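Local coordinates for prokaryotic transcription elongation factor GreA/GreB (Nitrosomonas europaea, PDB 2PN0), which probably binds RNA polymerase and acts in transcription elongation as a GreA/GreB-type factor, at residues Glu89-Ser92 with Ile93-Val97; Ser99-Leu102 with Gly103-Gln106. One frame throughout, in Å; residues are numbered along the deposited sequence.

Interaction 1: Glu89-Ser92 with Ile93-Val97; sequences EKIS and ILAPV
Ser92 grips the turn that follows it with two different oxygens. Its hydroxyl OG accepts the backbone N-H of Leu94 at 2.9 Å from Leu94 N, a nearly straight bond with an N-H...O angle of 163°. With OG anti to the backbone N (chi1 177°), the hydroxyl is carried past the carbonyl carbon and lies against the chain two residues on. The carbonyl oxygen of Ser92 takes the amide of Ala95, 3.0 Å from Ala95 N, and closes a type I beta turn over Ile93 and Leu94. The bond from OG to the amide two residues ahead makes an ST turn, and together with the i to i+3 bond of the main chain it completes an ST motif. An alanine here removes the hydroxyl acceptor, which is likely to leave the Leu94 amide without its mate and the turn less firmly fixed.

Beyond the turn the contacts are mainly apolar. CB of Ala95 points back to the strand and meets Ile91 CG1 at 4.2 Å. In the extended Ile91 side chain CG1 lies across from the backbone N (chi1 -168°) and reaches forward so that CD1 lies 4.0 Å from Val97 CB, the two side chains crossing at about a right angle. The same methyl touches the carbonyl oxygen of Pro96.

The turn thus ends strand 90-92, which pairs in parallel with strand 77-79, and leads toward helix 98-101. Ile93 packs on Leu19 and Leu22 of helix 13-25, where Leu94 also meets Leu22, while Ile91 and Val97 both pack on Pro96 of the second subunit.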
# COMPACT_ATOMS: atom_id res chain seq x y z
N GLU A 89 -2.06 -3.57 -10.65
CA GLU A 89 -3.48 -3.24 -10.64
C GLU A 89 -4.29 -4.02 -9.59
O GLU A 89 -5.48 -3.72 -9.38
CB GLU A 89 -4.10 -3.45 -12.02
CG GLU A 89 -5.50 -2.82 -12.17
CD GLU A 89 -6.65 -3.71 -11.64
OE1 GLU A 89 -6.49 -4.96 -11.65
OE2 GLU A 89 -7.70 -3.16 -11.22
N LYS A 90 -3.69 -5.05 -8.97
CA LYS A 90 -4.35 -5.69 -7.84
C LYS A 90 -3.77 -5.14 -6.57
O LYS A 90 -2.61 -4.70 -6.52
CB LYS A 90 -4.12 -7.21 -7.80
CG LYS A 90 -4.20 -7.86 -9.17
CD LYS A 90 -5.63 -8.10 -9.57
CE LYS A 90 -5.67 -9.43 -10.30
NZ LYS A 90 -6.48 -9.31 -11.52
N ILE A 91 -4.56 -5.22 -5.51
CA ILE A 91 -4.05 -4.81 -4.23
C ILE A 91 -4.64 -5.72 -3.16
O ILE A 91 -5.86 -5.86 -3.04
CB ILE A 91 -4.28 -3.27 -3.95
CG1 ILE A 91 -3.47 -2.82 -2.72
CG2 ILE A 91 -5.77 -2.91 -3.87
CD1 ILE A 91 -3.37 -1.28 -2.66
N SER A 92 -3.74 -6.31 -2.37
CA SER A 92 -4.19 -7.20 -1.28
C SER A 92 -4.94 -6.45 -0.17
O SER A 92 -4.54 -5.34 0.22
CB SER A 92 -2.98 -7.95 -0.66
OG SER A 92 -3.35 -8.77 0.43
N ILE A 93 -5.91 -7.14 0.41
CA ILE A 93 -6.55 -6.69 1.65
C ILE A 93 -5.53 -6.52 2.79
O ILE A 93 -5.80 -5.77 3.72
CB ILE A 93 -7.70 -7.67 2.05
CG1 ILE A 93 -8.52 -7.14 3.23
CG2 ILE A 93 -7.17 -9.10 2.28
CD1 ILE A 93 -9.19 -5.77 3.02
N LEU A 94 -4.38 -7.18 2.69
CA LEU A 94 -3.31 -7.08 3.75
C LEU A 94 -2.37 -5.89 3.55
O LEU A 94 -1.61 -5.55 4.45
CB LEU A 94 -2.46 -8.36 3.85
CG LEU A 94 -3.27 -9.65 4.00
CD1 LEU A 94 -2.26 -10.78 4.20
CD2 LEU A 94 -4.22 -9.56 5.17
N ALA A 95 -2.42 -5.26 2.38
CA ALA A 95 -1.42 -4.24 2.03
C ALA A 95 -1.85 -2.84 2.51
O ALA A 95 -3.07 -2.55 2.55
CB ALA A 95 -1.17 -4.21 0.53
N PRO A 96 -0.88 -1.95 2.81
CA PRO A 96 -1.21 -0.55 2.99
C PRO A 96 -2.12 -0.08 1.83
O PRO A 96 -1.91 -0.48 0.65
CB PRO A 96 0.14 0.16 2.94
CG PRO A 96 1.10 -0.89 3.54
CD PRO A 96 0.56 -2.22 3.01
N VAL A 97 -3.10 0.71 2.18
CA VAL A 97 -4.17 1.18 1.24
C VAL A 97 -5.22 0.11 1.02
O VAL A 97 -6.40 0.35 1.29
CB VAL A 97 -3.68 1.79 -0.10
CG1 VAL A 97 -4.91 2.27 -0.92
CG2 VAL A 97 -2.77 2.99 0.17

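Interaction 2: Ser99-Leu102 with Gly103-Gln106; sequences SALL and GLAQ
One main-chain hydrogen bond joins Leu101 to Leu104: Leu104 N donates to Leu101 O over 3.0 Å with an N-H...O angle of 160°. This bond closes a type II beta turn with Leu102 and Gly103 at its corners.

Backbone shape accounts for the glycine. Gly103 has a positive phi of 89°, and a side chain at this corner would run into the carbonyl oxygen of Leu102, so the residue suits the turn by having none.

The remaining contacts are van der Waals. The side chain of Leu104 folds back over the end of the preceding helix, its CG anti to the carbonyl carbon (chi1 -67°). CG thereby lies 3.3 Å from Ala100 O, while CB comes equally near to Leu101 O. At the end of the side chain, CD1 meets CD2 of Leu101 at 4.2 Å, the two leucines meeting at a slant. Leu102 directs its side chain away from the turn, although its CB still lies 3.4 Å from Gly103 N.

Leu101 and Leu104 both rest on Ile110 of strand 109-113, whereas Leu102 packs on Met59 and Ile93. Backbone bonds from Gly103 and Leu104 to Val57 tie the turn to a neighbouring loop. A type II turn with glycine at its third position here redirects the chain out of the short, weakly bonded helix 98-101 and into the loop before strand 109-113.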
# COMPACT_ATOMS: atom_id res chain seq x y z
N SER A 99 -5.90 -2.56 2.77
CA SER A 99 -6.65 -2.82 4.01
C SER A 99 -7.67 -1.74 4.32
O SER A 99 -8.63 -2.00 5.02
CB SER A 99 -5.69 -3.02 5.22
OG SER A 99 -4.84 -1.88 5.42
N ALA A 100 -7.45 -0.52 3.84
CA ALA A 100 -8.40 0.59 4.08
C ALA A 100 -9.49 0.68 3.01
O ALA A 100 -10.48 1.42 3.19
CB ALA A 100 -7.61 1.95 4.12
N LEU A 101 -9.33 -0.01 1.88
CA LEU A 101 -10.32 0.15 0.79
C LEU A 101 -11.65 -0.53 1.11
O LEU A 101 -12.70 -0.07 0.67
CB LEU A 101 -9.80 -0.39 -0.57
CG LEU A 101 -8.72 0.42 -1.27
CD1 LEU A 101 -8.26 -0.32 -2.57
CD2 LEU A 101 -9.20 1.87 -1.61
N LEU A 102 -11.59 -1.64 1.84
CA LEU A 102 -12.78 -2.46 2.11
C LEU A 102 -13.76 -1.57 2.83
O LEU A 102 -13.42 -0.89 3.78
CB LEU A 102 -12.40 -3.63 3.01
CG LEU A 102 -13.54 -4.61 3.31
CD1 LEU A 102 -13.94 -5.32 1.99
CD2 LEU A 102 -13.08 -5.56 4.44
N GLY A 103 -14.98 -1.56 2.34
CA GLY A 103 -16.04 -0.82 3.03
C GLY A 103 -16.17 0.64 2.63
O GLY A 103 -17.19 1.30 2.97
N LEU A 104 -15.20 1.17 1.88
CA LEU A 104 -15.33 2.53 1.36
C LEU A 104 -16.43 2.55 0.28
O LEU A 104 -16.94 1.47 -0.14
CB LEU A 104 -14.01 3.01 0.77
CG LEU A 104 -12.90 3.19 1.80
CD1 LEU A 104 -11.74 3.89 1.04
CD2 LEU A 104 -13.39 4.01 2.97
N ALA A 105 -16.84 3.74 -0.14
CA ALA A 105 -17.89 3.85 -1.16
C ALA A 105 -17.52 4.84 -2.28
O ALA A 105 -16.67 5.70 -2.08
CB ALA A 105 -19.19 4.27 -0.52
N GLN A 106 -18.17 4.70 -3.45
CA GLN A 106 -18.03 5.63 -4.56
C GLN A 106 -18.17 7.06 -4.03
O GLN A 106 -19.06 7.35 -3.20
CB GLN A 106 -19.10 5.35 -5.64
CG GLN A 106 -18.89 6.05 -7.00
CD GLN A 106 -19.39 7.51 -7.01
OE1 GLN A 106 -20.17 7.91 -6.14
NE2 GLN A 106 -18.91 8.31 -7.97

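Interactions 1 and 2 follow one another along the chain, with centres about 11 Å apart, and both belong to the GreA/GreB C-terminal part of the protein. The first turn carries the chain from strand 90-92 toward helix 98-101, and the second carries it from that helix toward strand 109-113, so the short, weakly bonded helix is bracketed by two beta turns. They also touch directly: Ile91 CG2 packs 3.8 Å from Leu101 CD1, and Ile93 CD1 lies 3.9 Å from Leu102 CB. Shared apolar packing thus joins the strand end to the helix end. Both regions also contact the second subunit, so that this connection forms part of the subunit interface.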